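Local atomic coordinates of beta-ketoacyl-[acyl-carrier-protein] synthase III (Pseudomonas aeruginosa, PDB entry 2X3E), a protein that probably catalyses the first condensation of fatty acid synthesis, joining acetyl-CoA to malonyl-ACP to give 3-oxobutanoyl-ACP, carbon dioxide and free CoA. Residues L11-P16 against I286-A291; L58-A63 against D159-V164; V77-T82 against A134-V139; L191-A196 against Y210-G215. The protein carries 1 engineered substitution. All coordinates share one frame; numbering follows the deposited sequence.

Contacts 1, 2 and 3 all reach one mixed sheet, that of the N-terminal half of the thiolase fold. Contact 1 packs edge strand 5-14 on a helix of the C-terminal half, contact 2 lays helix 53-68 over the neighbouring strand 160-169, and contact 3 joins two inner strands. Centres of contacts 1 and 2 are about 7 Å apart, with Gly-12 O bonded to Ala-163 N (2.8 Å); those of 2 and 3 are about 9 Å apart, with Gly-162 O bonded to Gly-138 N (2.8 Å). Contact 4 stands apart at the dimer interface, its centre about 21 Å from that of contact 3. Its Met-213 side chain lies about 6 Å from that of Asn-280, a predicted active-site residue.

Contact 1: L11-P16 against I286-A291; sequences LGSYLP and IPLALA
Leu-11, Ser-13 and Leu-15 rest on Leu-288, Leu-290 and Ala-291 where strand 5-14, at the edge of the N-terminal sheet, meets helix 285-295 of the C-terminal half. Here the sheet packs on the central helical layer of the five-layered alpha-beta-alpha-beta-alpha thiolase fold. The two run nearly crosswise, at 106°, so the helix offers the strand a short patch. With CG anti to its backbone N (chi1 179°), Leu-11 reaches toward the helix until CD2 lies on the peptide between Leu-290 and Ala-291, 3.7 Å from Ala-291 N. That N-H is already bonded to Pro-287 O within the helix, so a greasy methyl can cover it at no polar cost. Small Ser-13 and Ala-291 meet near the point where the backbones are closest (Ser-13 CA to Leu-288 CA, 6.4 Å): Ser-13 CB touches Leu-288 CD2 at 3.7 Å, and its OG sits 3.7 Å from Ala-291 CB.

Farther out, backbone bonds of Gly-12 with Ala-163 and of Tyr-14 with Ala-161 fix the strand in its sheet, which turns Leu-11 and Ser-13 to the helix and Tyr-14 to helix 53-68 behind. Helix 285-295 is seated in turn by Pro-287 on Phe-115 and Leu-290 on Val-248. At the far end Leu-15 and Leu-288 meet obliquely, Leu-15 CD2 nestling against both branches of Leu-288, 3.8 Å from CD2 and 3.9 Å from CD1.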
loop_
_atom_site.group_PDB
_atom_site.type_symbol
_atom_site.label_atom_id
_atom_site.label_comp_id
_atom_site.label_asym_id
_atom_site.label_seq_id
_atom_site.Cartn_x
_atom_site.Cartn_y
_atom_site.Cartn_z
ATOM N N LEU A 11 7.227 20.499 -2.443
ATOM C CA LEU A 11 6.929 19.823 -3.706
ATOM C C LEU A 11 8.228 19.585 -4.457
ATOM O O LEU A 11 9.101 20.450 -4.491
ATOM C CB LEU A 11 5.977 20.670 -4.563
ATOM C CG LEU A 11 5.569 20.126 -5.939
ATOM C CD1 LEU A 11 4.640 18.940 -5.810
ATOM C CD2 LEU A 11 4.918 21.221 -6.772
ATOM N N GLY A 12 8.350 18.405 -5.050
ATOM C CA GLY A 12 9.478 18.083 -5.914
ATOM C C GLY A 12 9.065 17.042 -6.928
ATOM O O GLY A 12 8.020 16.408 -6.791
ATOM N N SER A 13 9.872 16.879 -7.963
ATOM C CA SER A 13 9.563 15.914 -9.012
ATOM C C SER A 13 10.815 15.508 -9.759
ATOM O O SER A 13 11.854 16.170 -9.662
ATOM C CB SER A 13 8.545 16.497 -9.989
ATOM O OG SER A 13 9.114 17.539 -10.766
ATOM N N TYR A 14 10.699 14.416 -10.510
ATOM C CA TYR A 14 11.764 13.968 -11.388
ATOM C C TYR A 14 11.182 13.211 -12.580
ATOM O O TYR A 14 10.323 12.341 -12.420
ATOM C CB TYR A 14 12.762 13.086 -10.631
ATOM C CG TYR A 14 13.906 12.617 -11.502
ATOM C CD1 TYR A 14 14.936 13.484 -11.846
ATOM C CD2 TYR A 14 13.947 11.313 -12.000
ATOM C CE1 TYR A 14 15.982 13.071 -12.660
ATOM C CE2 TYR A 14 14.998 10.885 -12.814
ATOM C CZ TYR A 14 16.010 11.773 -13.137
ATOM O OH TYR A 14 17.057 11.376 -13.935
ATOM N N LEU A 15 11.650 13.573 -13.770
ATOM C CA LEU A 15 11.304 12.883 -15.002
ATOM C C LEU A 15 12.574 12.250 -15.563
ATOM O O LEU A 15 13.627 12.894 -15.580
ATOM C CB LEU A 15 10.739 13.874 -16.022
ATOM C CG LEU A 15 9.404 14.536 -15.685
ATOM C CD1 LEU A 15 9.199 15.771 -16.548
ATOM C CD2 LEU A 15 8.247 13.558 -15.848
ATOM N N PRO A 16 12.485 10.988 -16.022
ATOM C CA PRO A 16 13.663 10.397 -16.645
ATOM C C PRO A 16 14.069 11.168 -17.898
ATOM O O PRO A 16 13.236 11.815 -18.533
ATOM C CB PRO A 16 13.224 8.963 -16.988
ATOM C CG PRO A 16 11.758 8.914 -16.810
ATOM C CD PRO A 16 11.341 10.059 -15.964
ATOM N N ILE A 286 -0.690 13.747 -10.878
ATOM C CA ILE A 286 -1.111 14.928 -10.122
ATOM C C ILE A 286 0.084 15.747 -9.603
ATOM O O ILE A 286 0.154 16.946 -9.852
ATOM C CB ILE A 286 -2.067 14.559 -8.971
ATOM C CG1 ILE A 286 -3.379 14.012 -9.540
ATOM C CG2 ILE A 286 -2.336 15.784 -8.083
ATOM C CD1 ILE A 286 -4.356 13.525 -8.473
ATOM N N PRO A 287 1.051 15.110 -8.916
ATOM C CA PRO A 287 2.167 15.964 -8.474
ATOM C C PRO A 287 3.068 16.477 -9.619
ATOM O O PRO A 287 3.651 17.559 -9.505
ATOM C CB PRO A 287 2.931 15.068 -7.498
ATOM C CG PRO A 287 2.573 13.661 -7.904
ATOM C CD PRO A 287 1.140 13.752 -8.352
ATOM N N LEU A 288 3.169 15.740 -10.721
ATOM C CA LEU A 288 3.892 16.272 -11.884
ATOM C C LEU A 288 3.152 17.479 -12.468
ATOM O O LEU A 288 3.784 18.470 -12.852
ATOM C CB LEU A 288 4.121 15.206 -12.948
ATOM C CG LEU A 288 5.229 14.201 -12.632
ATOM C CD1 LEU A 288 5.146 13.032 -13.590
ATOM C CD2 LEU A 288 6.598 14.863 -12.701
ATOM N N ALA A 289 1.820 17.414 -12.509
ATOM C CA ALA A 289 1.013 18.551 -12.966
ATOM C C ALA A 289 1.174 19.754 -12.029
ATOM O O ALA A 289 1.310 20.886 -12.491
ATOM C CB ALA A 289 -0.476 18.158 -13.110
ATOM N N LEU A 290 1.168 19.502 -10.720
ATOM C CA LEU A 290 1.467 20.542 -9.737
ATOM C C LEU A 290 2.834 21.204 -9.986
ATOM O O LEU A 290 2.943 22.432 -9.949
ATOM C CB LEU A 290 1.397 19.986 -8.303
ATOM C CG LEU A 290 -0.003 19.713 -7.734
ATOM C CD1 LEU A 290 0.078 19.020 -6.373
ATOM C CD2 LEU A 290 -0.818 21.014 -7.623
ATOM N N ALA A 291 3.868 20.398 -10.236
ATOM C CA ALA A 291 5.208 20.931 -10.501
ATOM C C ALA A 291 5.208 21.821 -11.748
ATOM O O ALA A 291 5.850 22.868 -11.774
ATOM C CB ALA A 291 6.229 19.794 -10.642
#

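Contact 2: L58-A63 against D159-V164; sequences LRAASA and DGAGAV
Ala-60 turns its methyl toward the strand, between Ala-161 and Ala-163, and has the largest share of the surface buried between helix 53-68 and strand 160-169. The side chain begins and ends at CB. On one flank CB meets the methyl of Ala-161 at 3.8 Å, and on that same side Ala-161 O is 3.7 Å away; on the other flank is Ala-163 CB at 4.0 Å. The methyl thus sits between two strand side chains that point the same way, Gly-162 having none. Ala-163 answers by pressing its own CB on the helix backbone, 3.7 Å from Ala-60 O and 4.0 Å from Ala-61 N.

Alanine suits all three places because its single methyl matches the close spacing of the axes, 6.9 Å. The helix lies nearly along the strand, 28° off its direction, and methyls pack on each other and on backbone carbonyls. Around this patch Ala-161 also touches Leu-56, and Ala-163 touches Ala-64, on the same helix. Within the sheet, backbone bonds tie strand 160-169 to strand 5-14 through Tyr-14 and Gly-12, and to strand 133-140 through Gly-138, while Ala-61 touches Leu-135 of strand 133-140.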
loop_
_atom_site.group_PDB
_atom_site.type_symbol
_atom_site.label_atom_id
_atom_site.label_comp_id
_atom_site.label_asym_id
_atom_site.label_seq_id
_atom_site.Cartn_x
_atom_site.Cartn_y
_atom_site.Cartn_z
ATOM N N LEU A 58 13.341 8.608 -5.513
ATOM C CA LEU A 58 14.451 9.147 -4.739
ATOM C C LEU A 58 14.757 10.586 -5.152
ATOM O O LEU A 58 14.895 11.464 -4.302
ATOM C CB LEU A 58 15.682 8.259 -4.916
ATOM C CG LEU A 58 16.932 8.573 -4.108
ATOM C CD1 LEU A 58 16.657 8.522 -2.610
ATOM C CD2 LEU A 58 18.021 7.590 -4.485
ATOM N N ARG A 59 14.827 10.828 -6.459
ATOM C CA ARG A 59 15.110 12.167 -6.972
ATOM C C ARG A 59 13.984 13.146 -6.645
ATOM O O ARG A 59 14.253 14.280 -6.233
ATOM C CB ARG A 59 15.369 12.135 -8.484
ATOM C CG ARG A 59 16.690 11.484 -8.898
ATOM C CD ARG A 59 17.923 12.253 -8.386
ATOM N NE ARG A 59 17.985 13.622 -8.898
ATOM C CZ ARG A 59 18.500 13.973 -10.076
ATOM N NH1 ARG A 59 19.012 13.062 -10.896
ATOM N NH2 ARG A 59 18.494 15.247 -10.442
ATOM N N ALA A 60 12.735 12.717 -6.816
ATOM C CA ALA A 60 11.589 13.585 -6.504
ATOM C C ALA A 60 11.531 13.946 -5.024
ATOM O O ALA A 60 11.262 15.098 -4.669
ATOM C CB ALA A 60 10.277 12.942 -6.935
ATOM N N ALA A 61 11.772 12.953 -4.174
ATOM C CA ALA A 61 11.727 13.131 -2.723
ATOM C C ALA A 61 12.835 14.046 -2.210
ATOM O O ALA A 61 12.588 14.879 -1.333
ATOM C CB ALA A 61 11.793 11.774 -2.027
ATOM N N SER A 62 14.048 13.902 -2.741
ATOM C CA SER A 62 15.153 14.784 -2.361
ATOM C C SER A 62 14.816 16.233 -2.700
ATOM O O SER A 62 15.049 17.129 -1.894
ATOM C CB SER A 62 16.463 14.386 -3.051
ATOM O OG SER A 62 16.874 13.078 -2.685
ATOM N N ALA A 63 14.264 16.458 -3.894
ATOM C CA ALA A 63 13.855 17.801 -4.318
ATOM C C ALA A 63 12.726 18.342 -3.439
ATOM O O ALA A 63 12.713 19.527 -3.094
ATOM C CB ALA A 63 13.425 17.799 -5.793
ATOM N N ASP A 159 6.500 7.832 -17.815
ATOM C CA ASP A 159 7.057 7.522 -16.499
ATOM C C ASP A 159 7.433 8.794 -15.748
ATOM O O ASP A 159 7.705 9.836 -16.349
ATOM C CB ASP A 159 8.322 6.665 -16.645
ATOM C CG ASP A 159 8.078 5.362 -17.383
ATOM O OD1 ASP A 159 6.925 4.883 -17.408
ATOM O OD2 ASP A 159 9.057 4.802 -17.927
ATOM N N GLY A 160 7.487 8.699 -14.426
ATOM C CA GLY A 160 7.891 9.839 -13.617
ATOM C C GLY A 160 7.555 9.684 -12.158
ATOM O O GLY A 160 6.933 8.696 -11.751
ATOM N N ALA A 161 7.980 10.678 -11.380
ATOM C CA ALA A 161 7.722 10.733 -9.951
ATOM C C ALA A 161 7.459 12.175 -9.534
ATOM O O ALA A 161 8.129 13.096 -10.003
ATOM C CB ALA A 161 8.906 10.164 -9.170
ATOM N N GLY A 162 6.471 12.351 -8.659
ATOM C CA GLY A 162 6.211 13.625 -8.010
ATOM C C GLY A 162 6.011 13.406 -6.525
ATOM O O GLY A 162 5.387 12.425 -6.111
ATOM N N ALA A 163 6.534 14.324 -5.717
ATOM C CA ALA A 163 6.519 14.162 -4.271
ATOM C C ALA A 163 6.098 15.438 -3.560
ATOM O O ALA A 163 6.391 16.553 -4.020
ATOM C CB ALA A 163 7.888 13.734 -3.789
ATOM N N VAL A 164 5.396 15.257 -2.446
ATOM C CA VAL A 164 5.078 16.341 -1.536
ATOM C C VAL A 164 5.537 15.996 -0.126
ATOM O O VAL A 164 5.621 14.818 0.248
ATOM C CB VAL A 164 3.558 16.666 -1.506
ATOM C CG1 VAL A 164 3.116 17.264 -2.815
ATOM C CG2 VAL A 164 2.729 15.421 -1.165
#

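Contact 3: V77-T82 against A134-V139; sequences VLATST and ALLVGV
Val-77 and Ala-79 bond to the neighbouring strand in the regular pattern of a parallel beta ladder, between two inner strands of the mixed N-terminal sheet of the thiolase fold. Val-77 brackets Leu-136, its N bonding to Leu-135 O and its O to Val-137 N, both at 2.9 Å. Ala-79 brackets Gly-138 likewise, giving its N-H to Val-137 O (2.8 Å) and taking that of Val-139 N (3.1 Å, nearly straight at 175°). Weaker CA-H...O contacts, such as Leu-78 CA to Val-137 O, lie between the rungs.

Polar side-chain bonding centres on Thr-80. It sets OG1 anti to its backbone N (chi1 -169°), 2.8 Å from Val-139 O, though Asp-140 OD1 competes for the same proton. OG1 also accepts from Thr-82 N at 3.0 Å, an ST turn that bends the chain after Thr-80; Asp-140 OD1 further binds Ser-81 N and Thr-82 OG1.

Apolar contacts occupy both faces. Leu-78 and Val-137 lie side by side; the branched end of Leu-78 serves two neighbours, CD2 lying 3.7 Å from Val-137 CB while CD1 reaches Val-139 CG1. On the reverse, Val-77 CG1 meets Leu-136 CD1 at 4.1 Å. Helix 53-68 covers the Leu-78 and Val-137 side through Ala-57; helix 114-127 covers the Val-77 and Leu-136 side through Val-122 and Phe-115. Strands 104-109 and 160-169 flank the pair within the sheet.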
loop_
_atom_site.group_PDB
_atom_site.type_symbol
_atom_site.label_atom_id
_atom_site.label_comp_id
_atom_site.label_asym_id
_atom_site.label_seq_id
_atom_site.Cartn_x
_atom_site.Cartn_y
_atom_site.Cartn_z
ATOM N N VAL A 77 6.068 7.351 2.167
ATOM C CA VAL A 77 5.075 6.490 1.529
ATOM C C VAL A 77 5.128 6.670 0.016
ATOM O O VAL A 77 5.162 7.799 -0.471
ATOM C CB VAL A 77 3.665 6.780 2.077
ATOM C CG1 VAL A 77 2.591 6.030 1.274
ATOM C CG2 VAL A 77 3.600 6.405 3.557
ATOM N N LEU A 78 5.198 5.553 -0.716
ATOM C CA LEU A 78 5.118 5.578 -2.170
ATOM C C LEU A 78 3.766 5.059 -2.615
ATOM O O LEU A 78 3.361 3.945 -2.244
ATOM C CB LEU A 78 6.205 4.728 -2.833
ATOM C CG LEU A 78 7.698 4.918 -2.542
ATOM C CD1 LEU A 78 8.523 4.490 -3.762
ATOM C CD2 LEU A 78 8.085 6.324 -2.070
ATOM N N ALA A 79 3.068 5.876 -3.395
ATOM C CA ALA A 79 1.875 5.447 -4.117
ATOM C C ALA A 79 2.343 4.964 -5.485
ATOM O O ALA A 79 2.773 5.777 -6.308
ATOM C CB ALA A 79 0.898 6.599 -4.255
ATOM N N THR A 80 2.297 3.647 -5.707
ATOM C CA THR A 80 2.815 3.031 -6.940
ATOM C C THR A 80 2.153 1.689 -7.247
ATOM O O THR A 80 1.709 0.982 -6.339
ATOM C CB THR A 80 4.363 2.816 -6.887
ATOM O OG1 THR A 80 4.852 2.459 -8.185
ATOM C CG2 THR A 80 4.765 1.722 -5.890
ATOM N N SER A 81 2.088 1.364 -8.536
ATOM C CA SER A 81 1.694 0.035 -9.020
ATOM C C SER A 81 2.864 -0.655 -9.741
ATOM O O SER A 81 2.689 -1.705 -10.358
ATOM C CB SER A 81 0.514 0.153 -9.985
ATOM O OG SER A 81 -0.545 0.892 -9.407
ATOM N N THR A 82 4.048 -0.050 -9.669
ATOM C CA THR A 82 5.215 -0.524 -10.406
ATOM C C THR A 82 6.427 -0.458 -9.494
ATOM O O THR A 82 7.442 0.176 -9.813
ATOM C CB THR A 82 5.435 0.316 -11.677
ATOM O OG1 THR A 82 5.424 1.707 -11.334
ATOM C CG2 THR A 82 4.341 0.042 -12.695
ATOM N N ALA A 134 5.889 13.899 6.795
ATOM C CA ALA A 134 5.905 12.778 5.867
ATOM C C ALA A 134 6.218 13.207 4.454
ATOM O O ALA A 134 5.874 14.313 4.031
ATOM C CB ALA A 134 4.564 12.070 5.881
ATOM N N LEU A 135 6.865 12.299 3.732
ATOM C CA LEU A 135 6.961 12.359 2.288
ATOM C C LEU A 135 5.912 11.431 1.689
ATOM O O LEU A 135 5.777 10.274 2.111
ATOM C CB LEU A 135 8.353 11.911 1.818
ATOM C CG LEU A 135 9.428 12.992 1.724
ATOM C CD1 LEU A 135 10.825 12.377 1.745
ATOM C CD2 LEU A 135 9.232 13.826 0.444
ATOM N N LEU A 136 5.172 11.941 0.712
ATOM C CA LEU A 136 4.342 11.111 -0.156
ATOM C C LEU A 136 4.880 11.254 -1.572
ATOM O O LEU A 136 4.980 12.367 -2.087
ATOM C CB LEU A 136 2.881 11.552 -0.120
ATOM C CG LEU A 136 1.972 10.878 -1.158
ATOM C CD1 LEU A 136 1.879 9.386 -0.883
ATOM C CD2 LEU A 136 0.589 11.535 -1.146
ATOM N N VAL A 137 5.240 10.131 -2.191
ATOM C CA VAL A 137 5.712 10.135 -3.570
ATOM C C VAL A 137 4.747 9.351 -4.444
ATOM O O VAL A 137 4.531 8.159 -4.218
ATOM C CB VAL A 137 7.108 9.491 -3.715
ATOM C CG1 VAL A 137 7.619 9.635 -5.160
ATOM C CG2 VAL A 137 8.100 10.096 -2.723
ATOM N N GLY A 138 4.144 10.038 -5.407
ATOM C CA GLY A 138 3.419 9.385 -6.492
ATOM C C GLY A 138 4.416 9.052 -7.583
ATOM O O GLY A 138 5.029 9.948 -8.146
ATOM N N VAL A 139 4.606 7.764 -7.855
ATOM C CA VAL A 139 5.591 7.317 -8.837
ATOM C C VAL A 139 5.091 6.092 -9.581
ATOM O O VAL A 139 4.555 5.166 -8.975
ATOM C CB VAL A 139 6.955 6.986 -8.173
ATOM C CG1 VAL A 139 6.799 5.957 -7.028
ATOM C CG2 VAL A 139 7.964 6.502 -9.215
#

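Contact 4: L191-A196 against Y210-G215; sequences LLMTPA and YFRMDG
Arg-212 and Met-193 form the central pair of a short antiparallel beta ribbon, bonded twice through their backbones: Met-193 N to Arg-212 O at 2.9 Å and Arg-212 N to Met-193 O at 2.8 Å. These bonds bring the two side chains to the same face, where they lie side by side, pointing the same way. The arginine runs extended from CG to NE, and Met-193 CB lies 4.1 Å above one face of its flat guanidinium, offset toward the rim; the placing of the methionine end is doubtful. Arg-212 NH1 bonds to Asp-190 O. Met-193 also packs on Cys-87 of the second subunit, and at Thr-194 and Pro-195 the ribbon continues into a strand of that subunit.

Leu-191 closes the ribbon at its other end. Its O accepts from Asp-214 N at 3.1 Å, and its CD2 lies 4.0 Å from Asp-214 CB. Asp-214 is the N-cap of helix 215-237, its OD1 taking the N-H of Ala-217; the bond to Leu-191 therefore ties the ribbon to the helix start.

On the opposite face Leu-192 CD2 meets the edge of the Phe-211 ring at CZ, 3.9 Å away. Farther round that edge, in the ring plane, Thr-194 OG1 lies 3.2 Å from Phe-211 CD2.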
loop_
_atom_site.group_PDB
_atom_site.type_symbol
_atom_site.label_atom_id
_atom_site.label_comp_id
_atom_site.label_asym_id
_atom_site.label_seq_id
_atom_site.Cartn_x
_atom_site.Cartn_y
_atom_site.Cartn_z
ATOM N N LEU A 191 -11.486 -3.723 -16.015
ATOM C CA LEU A 191 -11.398 -2.713 -17.096
ATOM C C LEU A 191 -9.977 -2.229 -17.415
ATOM O O LEU A 191 -9.645 -2.003 -18.581
ATOM C CB LEU A 191 -12.277 -1.490 -16.793
ATOM C CG LEU A 191 -13.782 -1.560 -17.056
ATOM C CD1 LEU A 191 -14.368 -0.160 -16.914
ATOM C CD2 LEU A 191 -14.110 -2.135 -18.447
ATOM N N LEU A 192 -9.179 -2.017 -16.372
ATOM C CA LEU A 192 -7.783 -1.599 -16.482
ATOM C C LEU A 192 -6.965 -2.579 -15.661
ATOM O O LEU A 192 -7.204 -2.716 -14.458
ATOM C CB LEU A 192 -7.582 -0.198 -15.886
ATOM C CG LEU A 192 -8.379 0.985 -16.441
ATOM C CD1 LEU A 192 -8.816 1.921 -15.314
ATOM C CD2 LEU A 192 -7.578 1.751 -17.488
ATOM N N MET A 193 -6.006 -3.257 -16.287
ATOM C CA MET A 193 -5.259 -4.291 -15.579
ATOM C C MET A 193 -3.860 -4.580 -16.110
ATOM O O MET A 193 -3.635 -4.632 -17.314
ATOM C CB MET A 193 -6.050 -5.602 -15.584
ATOM C CG MET A 193 -5.633 -6.558 -14.471
ATOM S SD MET A 193 -6.589 -8.058 -14.540
ATOM C CE MET A 193 -5.882 -8.802 -15.994
ATOM N N THR A 194 -2.937 -4.784 -15.173
ATOM C CA THR A 194 -1.651 -5.414 -15.441
ATOM C C THR A 194 -1.640 -6.698 -14.626
ATOM O O THR A 194 -1.569 -6.647 -13.402
ATOM C CB THR A 194 -0.475 -4.528 -15.013
ATOM O OG1 THR A 194 -0.577 -3.264 -15.672
ATOM C CG2 THR A 194 0.863 -5.185 -15.382
ATOM N N PRO A 195 -1.740 -7.855 -15.294
ATOM C CA PRO A 195 -1.793 -9.107 -14.531
ATOM C C PRO A 195 -0.524 -9.387 -13.732
ATOM O O PRO A 195 0.545 -8.852 -14.051
ATOM C CB PRO A 195 -1.988 -10.180 -15.603
ATOM C CG PRO A 195 -2.462 -9.464 -16.822
ATOM C CD PRO A 195 -1.956 -8.062 -16.738
ATOM N N ALA A 196 -0.657 -10.206 -12.692
ATOM C CA ALA A 196 0.500 -10.711 -11.962
ATOM C C ALA A 196 1.210 -11.754 -12.813
ATOM O O ALA A 196 0.597 -12.389 -13.669
ATOM C CB ALA A 196 0.074 -11.322 -10.640
ATOM N N TYR A 210 1.386 -7.766 -19.579
ATOM C CA TYR A 210 1.307 -6.394 -20.068
ATOM C C TYR A 210 0.045 -5.687 -19.592
ATOM O O TYR A 210 -1.003 -6.312 -19.399
ATOM C CB TYR A 210 1.329 -6.355 -21.600
ATOM C CG TYR A 210 2.579 -6.919 -22.251
ATOM C CD1 TYR A 210 2.486 -7.786 -23.334
ATOM C CD2 TYR A 210 3.851 -6.577 -21.791
ATOM C CE1 TYR A 210 3.624 -8.306 -23.947
ATOM C CE2 TYR A 210 4.997 -7.092 -22.397
ATOM C CZ TYR A 210 4.873 -7.957 -23.475
ATOM O OH TYR A 210 5.995 -8.472 -24.085
ATOM N N PHE A 211 0.147 -4.371 -19.441
ATOM C CA PHE A 211 -1.007 -3.552 -19.099
ATOM C C PHE A 211 -2.008 -3.568 -20.251
ATOM O O PHE A 211 -1.623 -3.441 -21.421
ATOM C CB PHE A 211 -0.588 -2.113 -18.810
ATOM C CG PHE A 211 -1.750 -1.184 -18.570
ATOM C CD1 PHE A 211 -2.167 -0.302 -19.556
ATOM C CD2 PHE A 211 -2.438 -1.208 -17.362
ATOM C CE1 PHE A 211 -3.238 0.550 -19.340
ATOM C CE2 PHE A 211 -3.506 -0.363 -17.139
ATOM C CZ PHE A 211 -3.913 0.514 -18.131
ATOM N N ARG A 212 -3.284 -3.743 -19.916
ATOM C CA ARG A 212 -4.361 -3.616 -20.890
ATOM C C ARG A 212 -5.461 -2.715 -20.353
ATOM O O ARG A 212 -5.697 -2.653 -19.139
ATOM C CB ARG A 212 -4.929 -4.985 -21.284
ATOM C CG ARG A 212 -5.602 -5.777 -20.173
ATOM C CD ARG A 212 -6.469 -6.886 -20.770
ATOM N NE ARG A 212 -6.816 -7.923 -19.798
ATOM C CZ ARG A 212 -7.761 -7.821 -18.863
ATOM N NH1 ARG A 212 -8.488 -6.715 -18.731
ATOM N NH2 ARG A 212 -7.983 -8.848 -18.045
ATOM N N MET A 213 -6.123 -2.009 -21.264
ATOM C CA MET A 213 -7.259 -1.180 -20.900
ATOM C C MET A 213 -8.327 -1.180 -21.982
ATOM O O MET A 213 -8.019 -1.211 -23.177
ATOM C CB MET A 213 -6.815 0.256 -20.614
ATOM C CG MET A 213 -6.245 1.007 -21.806
ATOM S SD MET A 213 -5.658 2.654 -21.356
ATOM C CE MET A 213 -7.090 3.324 -20.511
ATOM N N ASP A 214 -9.579 -1.146 -21.533
ATOM C CA ASP A 214 -10.734 -0.948 -22.392
ATOM C C ASP A 214 -10.930 0.561 -22.555
ATOM O O ASP A 214 -11.657 1.186 -21.786
ATOM C CB ASP A 214 -11.964 -1.610 -21.750
ATOM C CG ASP A 214 -13.167 -1.654 -22.673
ATOM O OD1 ASP A 214 -13.348 -0.732 -23.500
ATOM O OD2 ASP A 214 -13.950 -2.617 -22.554
ATOM N N GLY A 215 -10.267 1.134 -23.555
ATOM C CA GLY A 215 -10.224 2.584 -23.749
ATOM C C GLY A 215 -11.580 3.263 -23.823
ATOM O O GLY A 215 -11.826 4.252 -23.124
#